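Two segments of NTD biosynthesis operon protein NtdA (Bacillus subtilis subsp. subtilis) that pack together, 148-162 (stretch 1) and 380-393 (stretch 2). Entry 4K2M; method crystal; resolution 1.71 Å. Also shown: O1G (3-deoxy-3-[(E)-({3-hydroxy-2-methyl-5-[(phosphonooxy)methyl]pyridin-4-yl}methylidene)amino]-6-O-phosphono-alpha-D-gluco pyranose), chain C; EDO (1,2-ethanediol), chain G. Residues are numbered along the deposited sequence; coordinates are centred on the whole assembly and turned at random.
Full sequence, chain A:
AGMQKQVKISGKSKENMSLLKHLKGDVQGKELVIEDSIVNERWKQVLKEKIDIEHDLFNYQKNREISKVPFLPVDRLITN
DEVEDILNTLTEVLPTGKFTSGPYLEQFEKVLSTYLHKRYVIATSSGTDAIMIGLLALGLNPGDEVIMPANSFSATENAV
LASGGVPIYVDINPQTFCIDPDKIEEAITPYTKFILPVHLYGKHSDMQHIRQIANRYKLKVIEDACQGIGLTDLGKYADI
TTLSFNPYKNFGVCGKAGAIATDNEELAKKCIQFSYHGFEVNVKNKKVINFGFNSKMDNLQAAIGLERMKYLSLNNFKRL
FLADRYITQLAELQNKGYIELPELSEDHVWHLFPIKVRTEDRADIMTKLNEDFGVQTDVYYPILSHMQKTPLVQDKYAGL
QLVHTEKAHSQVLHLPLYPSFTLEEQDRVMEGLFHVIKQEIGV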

ATOM      1  N   MET A 148       2.515   4.643 -25.343  1.00 12.23           N
ATOM      2  CA  MET A 148       2.361   5.597 -24.240  1.00 11.65           C
ATOM      3  C   MET A 148       3.298   6.773 -24.457  1.00 13.11           C
ATOM      4  O   MET A 148       4.242   6.675 -25.272  1.00 13.64           O
ATOM      5  N   PRO A 149       3.068   7.879 -23.728  1.00 11.62           N
ATOM      6  CA  PRO A 149       4.018   8.999 -23.805  1.00 12.05           C
ATOM      7  C   PRO A 149       5.239   8.781 -22.917  1.00 13.69           C
ATOM      8  O   PRO A 149       5.224   7.952 -21.994  1.00 13.00           O
ATOM      9  N   ALA A 150       6.293   9.551 -23.174  1.00 12.10           N
ATOM     10  CA  ALA A 150       7.531   9.426 -22.414  1.00 12.00           C
ATOM     11  C   ALA A 150       7.706  10.510 -21.357  1.00 14.03           C
ATOM     12  O   ALA A 150       8.773  10.592 -20.727  1.00 15.42           O
ATOM     13  N   ASN A 151       6.683  11.339 -21.147  1.00 13.53           N
ATOM     14  CA  ASN A 151       6.823  12.483 -20.247  1.00 12.59           C
ATOM     15  C   ASN A 151       5.976  12.404 -18.983  1.00 14.21           C
ATOM     16  O   ASN A 151       5.777  13.409 -18.302  1.00 14.46           O
ATOM     17  N   SER A 152       5.484  11.216 -18.655  1.00 11.85           N
ATOM     18  CA  SER A 152       4.696  11.039 -17.436  1.00 15.74           C
ATOM     19  C   SER A 152       5.630  10.818 -16.243  1.00 14.01           C
ATOM     20  O   SER A 152       6.851  10.727 -16.393  1.00 14.88           O
ATOM     21  N   PHE A 153       5.060  10.740 -15.052  1.00  9.97           N
ATOM     22  CA  PHE A 153       5.811  10.312 -13.877  1.00  8.65           C
ATOM     23  C   PHE A 153       6.244   8.866 -14.104  1.00 13.63           C
ATOM     24  O   PHE A 153       5.565   8.112 -14.806  1.00 15.31           O
ATOM     25  N   SER A 154       7.370   8.461 -13.518  1.00 13.39           N
ATOM     26  CA  SER A 154       7.936   7.139 -13.809  1.00 16.09           C
ATOM     27  C   SER A 154       6.981   5.990 -13.492  1.00 15.47           C
ATOM     28  O   SER A 154       7.160   4.869 -13.969  1.00 14.36           O
ATOM     29  N   ALA A 155       5.975   6.254 -12.675  1.00 14.29           N
ATOM     30  CA  ALA A 155       5.025   5.212 -12.286  1.00 13.85           C
ATOM     31  C   ALA A 155       4.319   4.573 -13.464  1.00 12.93           C
ATOM     32  O   ALA A 155       4.005   3.382 -13.435  1.00 12.99           O
ATOM     33  N   THR A 156       4.049   5.367 -14.497  1.00 11.50           N
ATOM     34  CA  THR A 156       3.282   4.874 -15.634  1.00  9.63           C
ATOM     35  C   THR A 156       4.086   3.768 -16.343  1.00 13.58           C
ATOM     36  O   THR A 156       3.593   2.648 -16.522  1.00 13.35           O
ATOM     37  N   GLU A 157       5.329   4.069 -16.709  1.00 12.49           N
ATOM     38  CA  GLU A 157       6.183   3.081 -17.379  1.00 13.37           C
ATOM     39  C   GLU A 157       6.497   1.920 -16.433  1.00 11.54           C
ATOM     40  O   GLU A 157       6.618   0.766 -16.864  1.00 13.06           O
ATOM     41  N   ASN A 158       6.608   2.200 -15.135  1.00 11.13           N
ATOM     42  CA  ASN A 158       6.926   1.117 -14.198  1.00 10.85           C
ATOM     43  C   ASN A 158       5.815   0.096 -14.117  1.00 12.56           C
ATOM     44  O   ASN A 158       6.067  -1.101 -14.004  1.00 13.71           O
ATOM     45  N   ALA A 159       4.575   0.569 -14.165  1.00 12.60           N
ATOM     46  CA  ALA A 159       3.438  -0.338 -14.109  1.00 11.65           C
ATOM     47  C   ALA A 159       3.412  -1.238 -15.339  1.00 13.50           C
ATOM     48  O   ALA A 159       3.056  -2.418 -15.252  1.00 15.33           O
ATOM     49  N   VAL A 160       3.791  -0.689 -16.487  1.00 11.01           N
ATOM     50  CA  VAL A 160       3.887  -1.494 -17.697  1.00 12.14           C
ATOM     51  C   VAL A 160       5.009  -2.522 -17.571  1.00 15.69           C
ATOM     52  O   VAL A 160       4.803  -3.720 -17.802  1.00 15.68           O
ATOM     53  N   LEU A 161       6.196  -2.056 -17.201  1.00 12.95           N
ATOM     54  CA  LEU A 161       7.359  -2.937 -17.107  1.00 12.98           C
ATOM     55  C   LEU A 161       7.188  -4.017 -16.042  1.00 22.68           C
ATOM     56  O   LEU A 161       7.598  -5.169 -16.244  1.00 18.43           O
ATOM     57  N   ALA A 162       6.591  -3.653 -14.910  1.00 15.97           N
ATOM     58  CA  ALA A 162       6.376  -4.606 -13.816  1.00 19.39           C
ATOM     59  C   ALA A 162       5.391  -5.689 -14.235  1.00 27.60           C
ATOM     60  O   ALA A 162       5.477  -6.827 -13.773  1.00 26.61           O
ATOM     61  N   TYR A 380       7.911  19.212 -13.624  1.00 11.62           N
ATOM     62  CA  TYR A 380       7.423  17.825 -13.554  1.00 13.38           C
ATOM     63  C   TYR A 380       7.418  17.278 -14.978  1.00 10.10           C
ATOM     64  O   TYR A 380       6.563  17.690 -15.781  1.00 14.30           O
ATOM     65  N   TYR A 381       8.321  16.356 -15.340  1.00 13.81           N
ATOM     66  CA  TYR A 381       9.298  15.691 -14.478  1.00 15.52           C
ATOM     67  C   TYR A 381      10.666  15.893 -15.121  1.00 11.86           C
ATOM     68  O   TYR A 381      10.751  16.238 -16.297  1.00 17.85           O
ATOM     69  N   PRO A 382      11.749  15.705 -14.348  1.00 10.46           N
ATOM     70  CA  PRO A 382      13.062  16.135 -14.862  1.00 15.56           C
ATOM     71  C   PRO A 382      13.693  15.271 -15.956  1.00 15.21           C
ATOM     72  O   PRO A 382      14.528  15.782 -16.722  1.00 16.04           O
ATOM     73  N   ILE A 383      13.321  13.995 -16.051  1.00 13.03           N
ATOM     74  CA  ILE A 383      13.963  13.106 -17.021  1.00 12.63           C
ATOM     75  C   ILE A 383      12.874  12.364 -17.788  1.00 16.63           C
ATOM     76  O   ILE A 383      11.963  11.795 -17.183  1.00 15.54           O
ATOM     77  N   LEU A 384      12.942  12.402 -19.113  1.00 15.06           N
ATOM     78  CA  LEU A 384      11.978  11.686 -19.956  1.00 12.35           C
ATOM     79  C   LEU A 384      12.270  10.180 -19.939  1.00 14.00           C
ATOM     80  O   LEU A 384      13.407   9.789 -19.718  1.00 14.49           O
ATOM     81  N   SER A 385      11.253   9.347 -20.166  1.00 12.66           N
ATOM     82  CA  SER A 385      11.391   7.891 -20.065  1.00 13.70           C
ATOM     83  C   SER A 385      12.548   7.307 -20.883  1.00 15.88           C
ATOM     84  O   SER A 385      13.287   6.451 -20.403  1.00 15.55           O
ATOM     85  N   HIS A 386      12.685   7.761 -22.124  1.00 14.02           N
ATOM     86  CA  HIS A 386      13.691   7.204 -23.034  1.00 16.08           C
ATOM     87  C   HIS A 386      15.087   7.773 -22.778  1.00 21.99           C
ATOM     88  O   HIS A 386      16.045   7.442 -23.478  1.00 19.02           O
ATOM     89  N   MET A 387      15.204   8.612 -21.754  1.00 15.95           N
ATOM     90  CA  MET A 387      16.478   9.246 -21.408  1.00 18.29           C
ATOM     91  C   MET A 387      16.934   8.862 -20.007  1.00 16.42           C
ATOM     92  O   MET A 387      17.927   9.374 -19.499  1.00 19.25           O
ATOM     93  N   GLN A 388      16.211   7.941 -19.381  1.00 13.98           N
ATOM     94  CA  GLN A 388      16.613   7.459 -18.065  1.00 14.25           C
ATOM     95  C   GLN A 388      17.871   6.594 -18.205  1.00 18.75           C
ATOM     96  O   GLN A 388      18.018   5.847 -19.174  1.00 18.65           O
ATOM     97  N   LYS A 389      18.780   6.678 -17.242  1.00 18.53           N
ATOM     98  CA  LYS A 389      20.045   5.944 -17.375  1.00 15.40           C
ATOM     99  C   LYS A 389      19.947   4.555 -16.759  1.00 18.94           C
ATOM    100  O   LYS A 389      20.476   4.287 -15.675  1.00 20.74           O
ATOM    101  N   THR A 390      19.257   3.670 -17.465  1.00 17.00           N
ATOM    102  CA  THR A 390      19.033   2.310 -17.000  1.00 18.66           C
ATOM    103  C   THR A 390      19.545   1.346 -18.068  1.00 15.85           C
ATOM    104  O   THR A 390      19.664   1.716 -19.237  1.00 18.30           O
ATOM    105  N   PRO A 391      19.818   0.097 -17.683  1.00 20.58           N
ATOM    106  CA  PRO A 391      20.254  -0.866 -18.702  1.00 20.73           C
ATOM    107  C   PRO A 391      19.213  -1.041 -19.822  1.00 20.07           C
ATOM    108  O   PRO A 391      19.573  -1.109 -21.005  1.00 20.00           O
ATOM    109  N   LEU A 392      17.930  -1.093 -19.463  1.00 13.57           N
ATOM    110  CA  LEU A 392      16.876  -1.212 -20.470  1.00 18.61           C
ATOM    111  C   LEU A 392      16.951  -0.090 -21.507  1.00 18.21           C
ATOM    112  O   LEU A 392      16.905  -0.326 -22.721  1.00 19.27           O
ATOM    113  N   VAL A 393      17.059   1.149 -21.034  1.00 14.37           N
ATOM    114  CA  VAL A 393      17.068   2.278 -21.957  1.00 15.51           C
ATOM    115  C   VAL A 393      18.314   2.234 -22.827  1.00 19.45           C
ATOM    116  O   VAL A 393      18.245   2.410 -24.045  1.00 18.79           O
TER

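The contact between these two stretches is built round three residues, Tyr381 and Ser385 from the second and Ala150 from the first, which lose the most surface to the other side. Ala150 and Ser385 face one another where the backbones run closest, their CA atoms 4.8 Å apart. Ser385 N donates a nearly straight hydrogen bond to Ala150 O, 2.8 Å long, and the CA of Leu384 also lies 3.5 Å from Ala150 O. Both CB atoms point toward the opposing stretch, and Ala150 CB meets Ser385 CB at 3.9 Å. Small side chains suit this place because they let the backbones come near enough to bond directly. Ala150 CB also lies 3.9 Å from His386 ND1, a buried nitrogen that has no polar partner in the model.

Ser385 does more than fill space. In the m rotamer its hydroxyl donates to the carboxylate of Glu157, with Ser385 OG 2.6 Å from Glu157 OE1. Glu157 rises from the first turn of the helix in stretch 1, pointing toward stretch 2 with chi1 p and chi2 t, and its length lets it span the gap to a short serine. Two waters lie within bonding distance of the same hydroxyl oxygen: water 1, 3.1 Å from Ser385 OG, also joins Pro149 O and Ser152 N, while water 4, 3.0 Å from Ser385 OG, is also 2.6 Å from Ser152 O and can donate to it. The loop before the helix is thereby tied to Ser385 through solvent as well as directly. Water 5 extends the network, donating to Glu157 OE1 at 2.6 Å and accepting from Gln388 NE2 at 3.0 Å; it also bonds Ser154 OG. Gln388, m at both chi1 and chi2, thus reaches Ser154 OG and Glu157 OE1 through a water, its NE2 being 3.6 Å from Ser154 OG.

Tyr381 follows a cis peptide bond and points toward stretch 1 in the m rotamer. Phe153 CB sits over one face of its ring, 3.9 Å from the centroid, an arrangement that favours a CH-pi contact. The Phe153 ring, chi1 t, meets it obliquely, with Phe153 CD1 3.4 Å from Tyr381 CE1. A tyrosine suits this position because its ring packs against apolar carbon while its hydroxyl reaches the bound O1G: Tyr381 OH lies 2.6 Å from O1G O2 in a hydrogen bond that either could donate. Phe153 takes part on the same ligand, O1G C2 lying over a face of its ring. At the backbone, water 2 accepts from Tyr381 N at 2.9 Å and donates to Asn151 O at 2.7 Å.

Leucines close two further places. Leu384, m then t, brings its CD2 to 3.7 Å from Asn151 CB; the amide of Asn151 leads away, and its ND2 donates to EDO O2 at 2.8 Å. Farther along, Leu161 and Leu392 point toward each other, and Leu161 CD2 touches Leu392 CD2 at 3.6 Å, an apolar contact between partly exposed residues on two helices.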

ATOM      1  CB  MET A 148       2.664   4.906 -22.888  1.00 11.00           C
ATOM      2  CG  MET A 148       4.031   4.265 -22.803  1.00 10.19           C
ATOM      3  SD  MET A 148       4.319   3.488 -21.195  1.00 16.77           S
ATOM      4  CE  MET A 148       4.462   4.912 -20.132  1.00 20.53           C
ATOM      5  CB  PRO A 149       3.194  10.184 -23.292  1.00 10.55           C
ATOM      6  CG  PRO A 149       2.271   9.555 -22.278  1.00 12.12           C
ATOM      7  CD  PRO A 149       1.909   8.200 -22.859  1.00 10.61           C
ATOM      8  CB  ALA A 150       8.721   9.448 -23.379  1.00 13.83           C
ATOM      9  CB  ASN A 151       6.509  13.783 -20.999  1.00 14.12           C
ATOM     10  CG  ASN A 151       5.062  13.864 -21.445  1.00 13.81           C
ATOM     11  OD1 ASN A 151       4.383  12.840 -21.565  1.00 13.43           O
ATOM     12  ND2 ASN A 151       4.572  15.088 -21.693  1.00 12.29           N
ATOM     13  CB  SER A 152       3.755   9.836 -17.593  1.00 16.43           C
ATOM     14  OG  SER A 152       2.866   9.764 -16.489  1.00 17.16           O
ATOM     15  CB  PHE A 153       4.906  10.428 -12.646  1.00 10.49           C
ATOM     16  CG  PHE A 153       5.556   9.987 -11.359  1.00 11.06           C
ATOM     17  CD1 PHE A 153       6.721  10.599 -10.896  1.00 13.68           C
ATOM     18  CD2 PHE A 153       4.982   8.986 -10.598  1.00 14.49           C
ATOM     19  CE1 PHE A 153       7.319  10.192  -9.696  1.00 15.53           C
ATOM     20  CE2 PHE A 153       5.580   8.562  -9.406  1.00 19.13           C
ATOM     21  CZ  PHE A 153       6.743   9.171  -8.956  1.00 16.12           C
ATOM     22  CB  SER A 154       9.256   6.935 -13.047  1.00 14.88           C
ATOM     23  OG  SER A 154      10.245   7.843 -13.486  1.00 18.10           O
ATOM     24  CB  ALA A 155       3.991   5.788 -11.338  1.00 16.73           C
ATOM     25  CB  THR A 156       2.908   6.011 -16.612  1.00 12.75           C
ATOM     26  OG1 THR A 156       2.356   7.122 -15.886  1.00 15.96           O
ATOM     27  CG2 THR A 156       1.889   5.531 -17.656  1.00 16.39           C
ATOM     28  CB  GLU A 157       7.483   3.738 -17.884  1.00 15.43           C
ATOM     29  CG  GLU A 157       8.508   4.015 -16.793  1.00 22.99           C
ATOM     30  CD  GLU A 157       9.599   4.987 -17.205  1.00 31.90           C
ATOM     31  OE1 GLU A 157       9.273   6.157 -17.506  1.00 27.52           O
ATOM     32  OE2 GLU A 157      10.785   4.586 -17.194  1.00 26.75           O
ATOM     33  CB  ASN A 158       7.231   1.656 -12.796  1.00 11.77           C
ATOM     34  CG  ASN A 158       8.619   2.249 -12.690  1.00 12.99           C
ATOM     35  OD1 ASN A 158       9.526   1.878 -13.446  1.00 16.03           O
ATOM     36  ND2 ASN A 158       8.786   3.206 -11.776  1.00 10.95           N
ATOM     37  CB  ALA A 159       2.138   0.446 -13.987  1.00 12.63           C
ATOM     38  CB  VAL A 160       4.139  -0.622 -18.926  1.00 11.38           C
ATOM     39  CG1 VAL A 160       4.272  -1.499 -20.166  1.00 18.94           C
ATOM     40  CG2 VAL A 160       2.984   0.361 -19.128  1.00 12.80           C
ATOM     41  CB  LEU A 161       8.622  -2.112 -16.840  1.00 16.02           C
ATOM     42  CG  LEU A 161       9.049  -1.242 -18.015  1.00 14.93           C
ATOM     43  CD1 LEU A 161      10.074  -0.202 -17.571  1.00 17.88           C
ATOM     44  CD2 LEU A 161       9.626  -2.102 -19.148  1.00 17.41           C
ATOM     45  CB  ALA A 162       5.845  -3.886 -12.574  1.00 18.08           C
ATOM     46  CB  TYR A 380       5.981  17.811 -13.001  1.00 16.25           C
ATOM     47  CG  TYR A 380       5.849  18.034 -11.497  1.00 18.03           C
ATOM     48  CD1 TYR A 380       6.321  19.197 -10.893  1.00 17.20           C
ATOM     49  CD2 TYR A 380       5.210  17.093 -10.693  1.00 15.68           C
ATOM     50  CE1 TYR A 380       6.198  19.390  -9.511  1.00 15.23           C
ATOM     51  CE2 TYR A 380       5.058  17.285  -9.327  1.00 18.87           C
ATOM     52  CZ  TYR A 380       5.561  18.437  -8.740  1.00 23.71           C
ATOM     53  OH  TYR A 380       5.420  18.617  -7.378  1.00 24.00           O
ATOM     54  CB  TYR A 381       8.946  14.189 -14.368  1.00 12.40           C
ATOM     55  CG  TYR A 381       7.580  14.043 -13.733  1.00 11.02           C
ATOM     56  CD1 TYR A 381       7.447  13.976 -12.358  1.00 13.71           C
ATOM     57  CD2 TYR A 381       6.420  14.067 -14.509  1.00 12.99           C
ATOM     58  CE1 TYR A 381       6.187  13.896 -11.756  1.00 15.24           C
ATOM     59  CE2 TYR A 381       5.154  13.994 -13.917  1.00 13.41           C
ATOM     60  CZ  TYR A 381       5.053  13.905 -12.544  1.00 13.99           C
ATOM     61  OH  TYR A 381       3.810  13.826 -11.940  1.00 17.63           O
ATOM     62  CB  PRO A 382      13.949  16.138 -13.609  1.00 17.57           C
ATOM     63  CG  PRO A 382      13.262  15.188 -12.649  1.00 17.28           C
ATOM     64  CD  PRO A 382      11.784  15.393 -12.908  1.00 12.74           C
ATOM     65  CB  ILE A 383      14.901  12.077 -16.326  1.00 16.15           C
ATOM     66  CG1 ILE A 383      15.940  12.792 -15.461  1.00 16.07           C
ATOM     67  CG2 ILE A 383      15.585  11.184 -17.369  1.00 15.48           C
ATOM     68  CD1 ILE A 383      16.803  11.857 -14.610  1.00 20.35           C
ATOM     69  CB  LEU A 384      12.065  12.216 -21.380  1.00 15.21           C
ATOM     70  CG  LEU A 384      11.665  13.688 -21.481  1.00 15.81           C
ATOM     71  CD1 LEU A 384      11.904  14.182 -22.908  1.00 14.56           C
ATOM     72  CD2 LEU A 384      10.206  13.832 -21.110  1.00 15.57           C
ATOM     73  CB  SER A 385      10.088   7.204 -20.496  1.00 12.90           C
ATOM     74  OG  SER A 385       9.022   7.624 -19.666  1.00 18.00           O
ATOM     75  CB  HIS A 386      13.263   7.414 -24.489  1.00 13.49           C
ATOM     76  CG  HIS A 386      13.202   8.849 -24.906  1.00 15.32           C
ATOM     77  ND1 HIS A 386      12.497   9.802 -24.202  1.00 16.11           N
ATOM     78  CD2 HIS A 386      13.742   9.490 -25.974  1.00 17.85           C
ATOM     79  CE1 HIS A 386      12.620  10.970 -24.805  1.00 17.06           C
ATOM     80  NE2 HIS A 386      13.364  10.809 -25.887  1.00 18.02           N
ATOM     81  CB  MET A 387      16.368  10.763 -21.557  1.00 18.19           C
ATOM     82  CG  MET A 387      15.989  11.160 -22.986  1.00 19.93           C
ATOM     83  SD  MET A 387      15.824  12.932 -23.216  1.00 33.73           S
ATOM     84  CE  MET A 387      17.527  13.476 -22.962  1.00 39.49           C
ATOM     85  CB  GLN A 388      15.488   6.639 -17.414  1.00 17.03           C
ATOM     86  CG  GLN A 388      14.242   7.438 -17.012  1.00 15.12           C
ATOM     87  CD  GLN A 388      14.413   8.220 -15.716  1.00 15.86           C
ATOM     88  OE1 GLN A 388      15.515   8.294 -15.160  1.00 15.22           O
ATOM     89  NE2 GLN A 388      13.310   8.801 -15.214  1.00 13.53           N
ATOM     90  CB  LYS A 389      21.192   6.749 -16.749  1.00 26.80           C
ATOM     91  CG  LYS A 389      21.634   7.946 -17.609  1.00 38.30           C
ATOM     92  CD  LYS A 389      22.402   8.982 -16.785  1.00 45.75           C
ATOM     93  CE  LYS A 389      23.191   9.957 -17.664  1.00 76.77           C
ATOM     94  NZ  LYS A 389      22.332  10.867 -18.479  1.00 76.19           N
ATOM     95  CB  THR A 390      17.521   2.039 -16.782  1.00 14.37           C
ATOM     96  OG1 THR A 390      16.849   2.058 -18.050  1.00 14.62           O
ATOM     97  CG2 THR A 390      16.904   3.090 -15.874  1.00 15.43           C
ATOM     98  CB  PRO A 391      20.413  -2.155 -17.904  1.00 20.21           C
ATOM     99  CG  PRO A 391      20.794  -1.683 -16.511  1.00 20.29           C
ATOM    100  CD  PRO A 391      19.952  -0.431 -16.310  1.00 19.98           C
ATOM    101  CB  LEU A 392      15.501  -1.202 -19.789  1.00 16.46           C
ATOM    102  CG  LEU A 392      14.303  -1.219 -20.744  1.00 22.60           C
ATOM    103  CD1 LEU A 392      14.267  -2.508 -21.550  1.00 24.79           C
ATOM    104  CD2 LEU A 392      13.003  -1.033 -19.979  1.00 21.05           C
ATOM    105  CB  VAL A 393      16.996   3.601 -21.207  1.00 19.58           C
ATOM    106  CG1 VAL A 393      17.346   4.753 -22.133  1.00 22.61           C
ATOM    107  CG2 VAL A 393      15.588   3.800 -20.617  1.00 15.95           C
TER
HETATM  108  P   O1G C 501       0.598   6.651  -7.196  1.00 18.25           P
HETATM  109  C3A O1G C 501       1.126  10.242 -11.733  1.00 19.79           C
HETATM  110  O3  O1G C 501       1.392  11.554 -11.529  1.00 26.82           O
HETATM  111  C1  O1G C 501       4.992  13.035  -7.516  1.00 25.70           C
HETATM  112  N1' O1G C 501       0.447   8.446 -13.115  1.00 19.07           N
HETATM  113  C2  O1G C 501       4.109  12.476  -8.634  1.00 29.37           C
HETATM  114  O2  O1G C 501       3.629  13.679  -9.325  1.00 22.60           O
HETATM  115  C9A O1G C 501       0.701   9.757 -12.974  1.00 15.95           C
HETATM  116  C2A O1G C 501       0.496  10.655 -14.182  1.00 19.04           C
HETATM  117  C3  O1G C 501       2.940  11.614  -8.127  1.00 25.51           C
HETATM  118  N3' O1G C 501       2.403  10.971  -9.339  1.00 26.32           N
HETATM  119  O1  O1G C 501       4.319  14.056  -6.764  1.00 31.21           O
HETATM  120  C4  O1G C 501       3.387  10.604  -7.051  1.00 24.51           C
HETATM  121  O4  O1G C 501       2.133  10.287  -6.415  1.00 24.61           O
HETATM  122  C4A O1G C 501       1.287   9.382 -10.661  1.00 17.86           C
HETATM  123  C4B O1G C 501       1.761   9.864  -9.347  1.00 20.65           C
HETATM  124  C5  O1G C 501       4.206  11.356  -6.002  1.00 21.20           C
HETATM  125  O5  O1G C 501       5.344  11.997  -6.591  1.00 27.10           O
HETATM  126  C5A O1G C 501       1.022   8.027 -10.836  1.00 19.33           C
HETATM  127  C5T O1G C 501       1.152   6.926  -9.771  1.00 17.29           C
HETATM  128  C6  O1G C 501       4.876  10.461  -4.998  1.00 24.29           C
HETATM  129  C6A O1G C 501       0.608   7.587 -12.084  1.00 20.63           C
HETATM  130  OP1 O1G C 501       1.132   5.252  -7.414  1.00 15.72           O
HETATM  131  OP2 O1G C 501      -0.715   6.672  -6.487  1.00 15.08           O
HETATM  132  OP3 O1G C 501       1.681   7.598  -6.630  1.00 18.05           O
HETATM  133  OP4 O1G C 501       0.222   7.194  -8.697  1.00 19.04           O
HETATM  134  O6  O1G C 501       5.411  11.101  -3.902  1.00 25.48           O
HETATM  135  P'  O1G C 501       5.426  10.388  -2.461  1.00 24.17           P
HETATM  136  OP6 O1G C 501       3.972  10.184  -2.093  1.00 21.28           O
HETATM  137  OP7 O1G C 501       6.214   9.102  -2.565  1.00 23.94           O
HETATM  138  OP8 O1G C 501       6.122  11.441  -1.595  1.00 22.75           O
HETATM  139  C1  EDO G 505       7.938  17.793 -19.487  1.00 23.19           C
HETATM  140  O1  EDO G 505       8.549  16.543 -19.797  1.00 31.14           O
HETATM  141  C2  EDO G 505       6.775  18.058 -20.432  1.00 18.57           C
HETATM  142  O2  EDO G 505       5.712  17.154 -20.119  1.00 24.64           O
HETATM  143  O   HOH W   1       6.055   8.438 -19.399  1.00 15.98           O
HETATM  144  O   HOH W   2       7.888  15.039 -17.931  1.00 14.64           O
HETATM  145  O   HOH W   3       9.225  12.613 -17.711  1.00 18.41           O
HETATM  146  O   HOH W   4       8.959   9.816 -17.680  1.00 28.41           O
HETATM  147  O   HOH W   5      10.625   8.061 -16.292  1.00 21.55           O